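ABC transporter periplasmic peptide-binding protein (Pseudoalteromonas, PDB 4QFL) binds dipeptides, here Ala-Phe, in the periplasm and probably delivers them to an ABC transporter for uptake into the cell. Local coordinates at residues S492-E496 with Q497-Y501; H315-I319 with E320-Q324; F101-A105 with Y106-T110. All coordinates share one frame; numbering follows the deposited sequence.

Contact 1. Residues S492-E496 with Q497-Y501; sequences SMIIE and QLPLY
Ile494 and Leu500 meet by a single methyl each, CG2 against CD1 at 4.1 Å, with their side chains crossing at a slant. CG2 of Ile494 stands anti to the backbone N (CG1 at chi1 -67°), and this branch faces the strand. The same methyl lies near the ring of Pro499, CG2 to CG 4.4 Å. Helix 480-497 ends between these residues in the sequence, at Gln497. Gln497 N donates to Met493 O at 2.7 Å, and Leu498 N to Ile494 O, reaching that oxygen from above the carbonyl plane. Leu498 then turns the chain out of the helix with positive phi (48°), and its isobutyl group lies back against the last turn, CD2 3.2 Å from Ile495 O. Its N-H stays on Ile494 O and Pro499 has no N-H to give, so no Schellman pair of bonds forms; Pro499 CD sits 3.3 Å from that oxygen. Leu448 packs on both Ile494 and Leu500, while Arg310 donates to Gln497 O and, weakly, to Leu498 O. The chemistry is thus divided: hydrocarbon buries the turn into strand 500-513, and a guanidinium group meets the carbonyl end of the helix, where its positive charge would probably suit the helix dipole.

Contact 2. Residues H315-I319 with E320-Q324; sequences HAIDI and EKIMQ
Asp318 reaches forward to Lys321 with its carboxylate, OD1 accepting from Lys321 N at 3.3 Å. The N-H comes in from above the carboxylate plane, 72° out of it. With chi1 at -165° CG stands opposite the backbone N, which carries the carboxylate toward the first turn, CG 3.4 Å from Lys321 CB. A water extends the cap: it donates to Asp318 OD1 and accepts from Glu320 N at 2.8 Å. Replacing Asp318 by an alanine would probably leave the Lys321 N-H with little more than its weak bond to Asp318 O, and take from the water one of its partners. Inside the helix, Met323 N donates to Ile319 O at 3.0 Å, and Met323 CG lies 3.2 Å from that oxygen. On the buried side, Ile317 CG2 touches Ile322 CD1 at 4.0 Å. Farther out, Asp399 accepts from Asp318 N and Arg333 forms a salt bridge with Glu320, while Ile319 packs on Tyr501 and Ile503 of strand 500-513. Such a start, an aspartate N-cap at the head of helix 319-325 with apolar side chains meeting from just before the cap and one turn into the helix, is the pattern of a hydrophobic staple.

Contact 3. Residues F101-A105 with Y106-T110; sequences FHTTA and YFTPT
Thr104 and Phe107 face each other across a chain reversal, Thr104 N donating to Phe107 O at 2.8 Å in the carbonyl plane while the return bond, Phe107 N to Thr104 O, is weak at 3.4 Å. The side chain of Thr104 points toward the second arm. Its OG1, placed between the backbone N and carbonyl carbon by a chi1 of 70°, accepts from Tyr106 N at 3.0 Å. The same oxygen sits over the centre of the Tyr106 ring, 3.1 Å above the plane, and Thr104 CB adds a CH-pi contact at 3.8 Å from the ring centroid. Tyr106 owes this folded-back pose to its own chi1 of 39°, which brings one face of the ring against the threonine. Its hydroxyl end is fixed elsewhere, by a hydrogen bond to Pro207 O, and the ring meets Tyr206 edge-to-face.

Ala105 and Tyr106 occupy the corners of a type I beta turn, and the Thr104 OG1 bond to Tyr106 N makes an ST turn within it; together they close a hairpin-like reversal, without regular strands, in the long connection between strand 90-95 and helix 115-126.

Farther from the bend the arms meet through side chains and backbone, including a CA-H...O contact from Thr103 CA to Phe107 O. Thr103 and Thr108 lie alongside one another, pointing the same way. The Phe107 ring offers its edge to the first arm, meeting Phe101 CB and, with CD2, His102 O at 3.5 Å. Pro109 comes to that carbonyl too, its CD 3.4 Å from His102 O. This oxygen is buried and has no polar partner in the model. Beyond the reversal, His102 NE2 bonds to Gly211 O, and Phe107 and Pro109 both rest on Glu189 of helix 188-196.

Along the chain contact 3 comes first, then contact 2, then contact 1. The last two, with centres 18 Å apart, touch where Tyr501 OH packs against Ile319 CG1 at 3.3 Å. Strand 500-513 is their shared element: contact 1 leads into it from helix 480-497, and helix 319-325 of contact 2 packs against it. Contact 3 lies on the other side of the chain's centre, its centre about 50 Å from that of contact 1 and 53 Å from that of contact 2, in a loop beside helix 188-196 and strand 213-219. The side chain of Leu500 in contact 1 is about 9 Å from the bound phenylalanine. Each is a local turn or helix end of the scaffold.

Contact 1. Residues S492-E496 with Q497-Y501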
loop_
_atom_site.group_PDB
_atom_site.type_symbol
_atom_site.label_atom_id
_atom_site.label_comp_id
_atom_site.label_asym_id
_atom_site.label_seq_id
_atom_site.Cartn_x
_atom_site.Cartn_y
_atom_site.Cartn_z
ATOM N N SER A 492 -5.954 12.488 -17.480
ATOM C CA SER A 492 -7.061 12.771 -18.387
ATOM C C SER A 492 -7.720 11.501 -18.939
ATOM O O SER A 492 -8.955 11.409 -19.029
ATOM C CB SER A 492 -6.587 13.658 -19.532
ATOM O OG SER A 492 -6.264 14.942 -19.044
ATOM N N MET A 493 -6.887 10.533 -19.300
ATOM C CA MET A 493 -7.360 9.290 -19.889
ATOM C C MET A 493 -8.209 8.525 -18.889
ATOM O O MET A 493 -9.252 7.976 -19.232
ATOM C CB MET A 493 -6.179 8.443 -20.362
ATOM C CG MET A 493 -6.582 7.321 -21.300
ATOM S SD MET A 493 -5.206 6.375 -21.976
ATOM C CE MET A 493 -4.356 7.630 -22.909
ATOM N N ILE A 494 -7.764 8.511 -17.639
ATOM C CA ILE A 494 -8.495 7.829 -16.590
ATOM C C ILE A 494 -9.907 8.412 -16.444
ATOM O O ILE A 494 -10.873 7.674 -16.258
ATOM C CB ILE A 494 -7.711 7.884 -15.274
ATOM C CG1 ILE A 494 -6.435 7.050 -15.407
ATOM C CG2 ILE A 494 -8.569 7.398 -14.123
ATOM C CD1 ILE A 494 -5.447 7.196 -14.241
ATOM N N ILE A 495 -10.024 9.734 -16.568
ATOM C CA ILE A 495 -11.326 10.397 -16.509
ATOM C C ILE A 495 -12.155 10.131 -17.758
ATOM O O ILE A 495 -13.362 9.951 -17.668
ATOM C CB ILE A 495 -11.197 11.922 -16.299
ATOM C CG1 ILE A 495 -10.667 12.217 -14.901
ATOM C CG2 ILE A 495 -12.548 12.604 -16.460
ATOM C CD1 ILE A 495 -11.319 11.378 -13.835
ATOM N N GLU A 496 -11.503 10.125 -18.918
ATOM C CA GLU A 496 -12.185 9.861 -20.184
ATOM C C GLU A 496 -12.725 8.451 -20.209
ATOM O O GLU A 496 -13.868 8.223 -20.584
ATOM C CB GLU A 496 -11.229 10.020 -21.367
ATOM C CG GLU A 496 -10.540 11.363 -21.472
ATOM C CD GLU A 496 -11.406 12.430 -22.115
ATOM O OE1 GLU A 496 -10.886 13.142 -23.010
ATOM O OE2 GLU A 496 -12.595 12.563 -21.724
ATOM N N GLN A 497 -11.885 7.502 -19.819
ATOM C CA GLN A 497 -12.214 6.090 -19.957
ATOM C C GLN A 497 -12.903 5.523 -18.726
ATOM O O GLN A 497 -13.575 4.498 -18.799
ATOM C CB GLN A 497 -10.952 5.272 -20.296
ATOM C CG GLN A 497 -10.392 5.508 -21.708
ATOM C CD GLN A 497 -11.435 5.271 -22.808
ATOM O OE1 GLN A 497 -11.663 6.133 -23.668
ATOM N NE2 GLN A 497 -12.080 4.107 -22.775
ATOM N N LEU A 498 -12.713 6.184 -17.592
ATOM C CA LEU A 498 -13.324 5.756 -16.333
ATOM C C LEU A 498 -13.182 4.280 -15.990
ATOM O O LEU A 498 -14.167 3.627 -15.678
ATOM C CB LEU A 498 -14.804 6.115 -16.319
ATOM C CG LEU A 498 -15.034 7.620 -16.356
ATOM C CD1 LEU A 498 -16.516 7.897 -16.444
ATOM C CD2 LEU A 498 -14.405 8.288 -15.132
ATOM N N PRO A 499 -11.953 3.749 -16.029
ATOM C CA PRO A 499 -11.777 2.410 -15.469
ATOM C C PRO A 499 -12.164 2.462 -13.994
ATOM O O PRO A 499 -12.774 1.544 -13.466
ATOM C CB PRO A 499 -10.282 2.152 -15.641
ATOM C CG PRO A 499 -9.667 3.526 -15.804
ATOM C CD PRO A 499 -10.692 4.349 -16.482
ATOM N N LEU A 500 -11.808 3.555 -13.337
ATOM C CA LEU A 500 -12.277 3.805 -11.994
ATOM C C LEU A 500 -12.610 5.284 -11.862
ATOM O O LEU A 500 -12.184 6.107 -12.674
ATOM C CB LEU A 500 -11.233 3.379 -10.961
ATOM C CG LEU A 500 -9.794 3.879 -11.130
ATOM C CD1 LEU A 500 -9.682 5.357 -10.760
ATOM C CD2 LEU A 500 -8.806 3.058 -10.304
ATOM N N TYR A 501 -13.374 5.608 -10.829
ATOM C CA TYR A 501 -13.827 6.965 -10.587
ATOM C C TYR A 501 -13.246 7.448 -9.278
ATOM O O TYR A 501 -13.632 6.951 -8.214
ATOM C CB TYR A 501 -15.347 6.977 -10.491
ATOM C CG TYR A 501 -15.976 8.310 -10.127
ATOM C CD1 TYR A 501 -15.535 9.500 -10.692
ATOM C CD2 TYR A 501 -17.046 8.363 -9.247
ATOM C CE1 TYR A 501 -16.141 10.715 -10.365
ATOM C CE2 TYR A 501 -17.649 9.558 -8.916
ATOM C CZ TYR A 501 -17.197 10.728 -9.475
ATOM O OH TYR A 501 -17.821 11.906 -9.130
#

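Contact 2. Residues H315-I319 with E320-Q324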
loop_
_atom_site.group_PDB
_atom_site.type_symbol
_atom_site.label_atom_id
_atom_site.label_comp_id
_atom_site.label_asym_id
_atom_site.label_seq_id
_atom_site.Cartn_x
_atom_site.Cartn_y
_atom_site.Cartn_z
ATOM N N HIS A 315 -22.625 9.440 -12.806
ATOM C CA HIS A 315 -23.446 10.649 -12.693
ATOM C C HIS A 315 -24.571 10.513 -11.660
ATOM O O HIS A 315 -25.178 11.504 -11.257
ATOM C CB HIS A 315 -24.027 11.050 -14.056
ATOM C CG HIS A 315 -23.048 11.737 -14.961
ATOM N ND1 HIS A 315 -22.350 12.866 -14.589
ATOM C CD2 HIS A 315 -22.665 11.466 -16.233
ATOM C CE1 HIS A 315 -21.572 13.254 -15.584
ATOM N NE2 HIS A 315 -21.745 12.421 -16.594
ATOM N N ALA A 316 -24.838 9.288 -11.229
ATOM C CA ALA A 316 -25.920 9.024 -10.293
ATOM C C ALA A 316 -25.479 9.206 -8.845
ATOM O O ALA A 316 -26.297 9.123 -7.925
ATOM C CB ALA A 316 -26.441 7.625 -10.502
ATOM N N ILE A 317 -24.189 9.448 -8.639
ATOM C CA ILE A 317 -23.620 9.385 -7.293
ATOM C C ILE A 317 -23.501 10.735 -6.608
ATOM O O ILE A 317 -22.818 11.630 -7.088
ATOM C CB ILE A 317 -22.253 8.683 -7.291
ATOM C CG1 ILE A 317 -22.364 7.345 -8.016
ATOM C CG2 ILE A 317 -21.772 8.463 -5.861
ATOM C CD1 ILE A 317 -23.413 6.428 -7.415
ATOM N N ASP A 318 -24.176 10.864 -5.475
ATOM C CA ASP A 318 -24.145 12.095 -4.701
ATOM C C ASP A 318 -22.835 12.188 -3.952
ATOM O O ASP A 318 -22.745 11.770 -2.800
ATOM C CB ASP A 318 -25.300 12.125 -3.701
ATOM C CG ASP A 318 -25.542 13.515 -3.122
ATOM O OD1 ASP A 318 -24.651 14.387 -3.237
ATOM O OD2 ASP A 318 -26.632 13.736 -2.551
ATOM N N ILE A 319 -21.820 12.737 -4.606
ATOM C CA ILE A 319 -20.490 12.789 -4.018
ATOM C C ILE A 319 -20.460 13.685 -2.785
ATOM O O ILE A 319 -19.715 13.434 -1.835
ATOM C CB ILE A 319 -19.427 13.259 -5.040
ATOM C CG1 ILE A 319 -19.234 12.198 -6.112
ATOM C CG2 ILE A 319 -18.086 13.478 -4.358
ATOM C CD1 ILE A 319 -18.844 10.854 -5.533
ATOM N N GLU A 320 -21.275 14.732 -2.796
ATOM C CA GLU A 320 -21.223 15.706 -1.716
ATOM C C GLU A 320 -21.852 15.172 -0.436
ATOM O O GLU A 320 -21.515 15.609 0.664
ATOM C CB GLU A 320 -21.839 17.035 -2.157
ATOM C CG GLU A 320 -20.936 17.834 -3.102
ATOM C CD GLU A 320 -19.642 18.297 -2.428
ATOM O OE1 GLU A 320 -19.678 18.593 -1.211
ATOM O OE2 GLU A 320 -18.588 18.363 -3.107
ATOM N N LYS A 321 -22.747 14.205 -0.585
ATOM C CA LYS A 321 -23.375 13.552 0.555
ATOM C C LYS A 321 -22.418 12.541 1.174
ATOM O O LYS A 321 -22.457 12.289 2.381
ATOM C CB LYS A 321 -24.661 12.853 0.119
ATOM C CG LYS A 321 -25.277 11.938 1.172
ATOM C CD LYS A 321 -25.725 12.721 2.383
ATOM C CE LYS A 321 -26.520 11.851 3.325
ATOM N NZ LYS A 321 -27.022 12.640 4.482
ATOM N N ILE A 322 -21.568 11.955 0.333
ATOM C CA ILE A 322 -20.524 11.051 0.800
ATOM C C ILE A 322 -19.440 11.813 1.552
ATOM O O ILE A 322 -18.961 11.356 2.592
ATOM C CB ILE A 322 -19.909 10.246 -0.360
ATOM C CG1 ILE A 322 -20.884 9.147 -0.804
ATOM C CG2 ILE A 322 -18.579 9.626 0.065
ATOM C CD1 ILE A 322 -20.455 8.413 -2.041
ATOM N N MET A 323 -19.076 12.985 1.042
ATOM C CA MET A 323 -18.070 13.826 1.702
ATOM C C MET A 323 -18.438 14.149 3.145
ATOM O O MET A 323 -17.573 14.407 3.978
ATOM C CB MET A 323 -17.824 15.111 0.913
ATOM C CG MET A 323 -17.234 14.871 -0.478
ATOM S SD MET A 323 -15.893 13.644 -0.521
ATOM C CE MET A 323 -14.557 14.495 0.299
ATOM N N GLN A 324 -19.730 14.128 3.439
ATOM C CA GLN A 324 -20.189 14.399 4.789
ATOM C C GLN A 324 -20.526 13.129 5.543
ATOM O O GLN A 324 -20.020 12.907 6.631
ATOM C CB GLN A 324 -21.383 15.365 4.788
ATOM C CG GLN A 324 -20.978 16.842 4.736
ATOM C CD GLN A 324 -19.982 17.139 3.614
ATOM O OE1 GLN A 324 -18.786 17.321 3.865
ATOM N NE2 GLN A 324 -20.475 17.189 2.369
HETATM O O HOH W 1 -22.534 15.429 -5.199
#

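Contact 3. Residues F101-A105 with Y106-T110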
loop_
_atom_site.group_PDB
_atom_site.type_symbol
_atom_site.label_atom_id
_atom_site.label_comp_id
_atom_site.label_asym_id
_atom_site.label_seq_id
_atom_site.Cartn_x
_atom_site.Cartn_y
_atom_site.Cartn_z
ATOM N N PHE A 101 22.149 -9.240 11.784
ATOM C CA PHE A 101 20.843 -9.867 11.705
ATOM C C PHE A 101 20.394 -10.354 13.074
ATOM O O PHE A 101 21.216 -10.615 13.950
ATOM C CB PHE A 101 20.848 -11.023 10.704
ATOM C CG PHE A 101 20.823 -10.571 9.276
ATOM C CD1 PHE A 101 19.653 -10.089 8.708
ATOM C CD2 PHE A 101 21.968 -10.610 8.503
ATOM C CE1 PHE A 101 19.620 -9.664 7.392
ATOM C CE2 PHE A 101 21.941 -10.186 7.190
ATOM C CZ PHE A 101 20.763 -9.707 6.638
ATOM N N HIS A 102 19.078 -10.468 13.241
ATOM C CA HIS A 102 18.470 -10.946 14.484
ATOM C C HIS A 102 18.970 -12.299 14.944
ATOM O O HIS A 102 19.176 -13.216 14.153
ATOM C CB HIS A 102 16.950 -11.054 14.339
ATOM C CG HIS A 102 16.271 -9.748 14.094
ATOM N ND1 HIS A 102 15.047 -9.659 13.472
ATOM C CD2 HIS A 102 16.635 -8.480 14.392
ATOM C CE1 HIS A 102 14.687 -8.393 13.390
ATOM N NE2 HIS A 102 15.635 -7.656 13.940
ATOM N N THR A 103 19.169 -12.413 16.244
ATOM C CA THR A 103 19.218 -13.707 16.868
ATOM C C THR A 103 17.794 -13.966 17.317
ATOM O O THR A 103 17.221 -13.189 18.082
ATOM C CB THR A 103 20.165 -13.721 18.071
ATOM O OG1 THR A 103 21.510 -13.525 17.617
ATOM C CG2 THR A 103 20.065 -15.046 18.815
ATOM N N THR A 104 17.207 -15.039 16.808
ATOM C CA THR A 104 15.865 -15.411 17.190
ATOM C C THR A 104 15.943 -16.809 17.755
ATOM O O THR A 104 17.023 -17.399 17.799
ATOM C CB THR A 104 14.960 -15.485 15.977
ATOM O OG1 THR A 104 15.351 -16.616 15.192
ATOM C CG2 THR A 104 15.057 -14.199 15.148
ATOM N N ALA A 105 14.792 -17.342 18.163
ATOM C CA ALA A 105 14.695 -18.712 18.665
ATOM C C ALA A 105 15.113 -19.733 17.610
ATOM O O ALA A 105 15.610 -20.792 17.945
ATOM C CB ALA A 105 13.278 -19.005 19.148
ATOM N N TYR A 106 14.920 -19.399 16.336
ATOM C CA TYR A 106 15.153 -20.337 15.251
ATOM C C TYR A 106 16.409 -20.027 14.420
ATOM O O TYR A 106 16.748 -20.782 13.510
ATOM C CB TYR A 106 13.901 -20.411 14.364
ATOM C CG TYR A 106 13.244 -19.058 14.160
ATOM C CD1 TYR A 106 13.621 -18.230 13.110
ATOM C CD2 TYR A 106 12.266 -18.600 15.033
ATOM C CE1 TYR A 106 13.040 -16.986 12.931
ATOM C CE2 TYR A 106 11.677 -17.357 14.858
ATOM C CZ TYR A 106 12.070 -16.560 13.805
ATOM O OH TYR A 106 11.494 -15.328 13.628
ATOM N N PHE A 107 17.110 -18.935 14.738
ATOM C CA PHE A 107 18.294 -18.528 13.955
ATOM C C PHE A 107 19.310 -17.699 14.741
ATOM O O PHE A 107 18.941 -16.818 15.515
ATOM C CB PHE A 107 17.870 -17.762 12.694
ATOM C CG PHE A 107 19.026 -17.238 11.857
ATOM C CD1 PHE A 107 19.717 -18.072 10.987
ATOM C CD2 PHE A 107 19.390 -15.895 11.909
ATOM C CE1 PHE A 107 20.749 -17.584 10.208
ATOM C CE2 PHE A 107 20.425 -15.403 11.125
ATOM C CZ PHE A 107 21.106 -16.253 10.281
ATOM N N THR A 108 20.589 -17.999 14.532
ATOM C CA THR A 108 21.692 -17.205 15.059
ATOM C C THR A 108 22.696 -16.985 13.936
ATOM O O THR A 108 23.234 -17.957 13.383
ATOM C CB THR A 108 22.436 -17.930 16.201
ATOM O OG1 THR A 108 21.500 -18.362 17.196
ATOM C CG2 THR A 108 23.466 -17.010 16.838
ATOM N N PRO A 109 22.955 -15.710 13.590
ATOM C CA PRO A 109 23.899 -15.361 12.519
ATOM C C PRO A 109 25.324 -15.803 12.824
ATOM O O PRO A 109 25.705 -15.862 13.992
ATOM C CB PRO A 109 23.833 -13.827 12.478
ATOM C CG PRO A 109 23.254 -13.419 13.798
ATOM C CD PRO A 109 22.300 -14.516 14.156
ATOM N N THR A 110 26.091 -16.117 11.784
ATOM C CA THR A 110 27.521 -16.356 11.929
ATOM C C THR A 110 28.326 -15.257 11.244
ATOM O O THR A 110 29.552 -15.263 11.276
ATOM C CB THR A 110 27.937 -17.724 11.354
ATOM O OG1 THR A 110 27.721 -17.749 9.938
ATOM C CG2 THR A 110 27.139 -18.831 12.002
#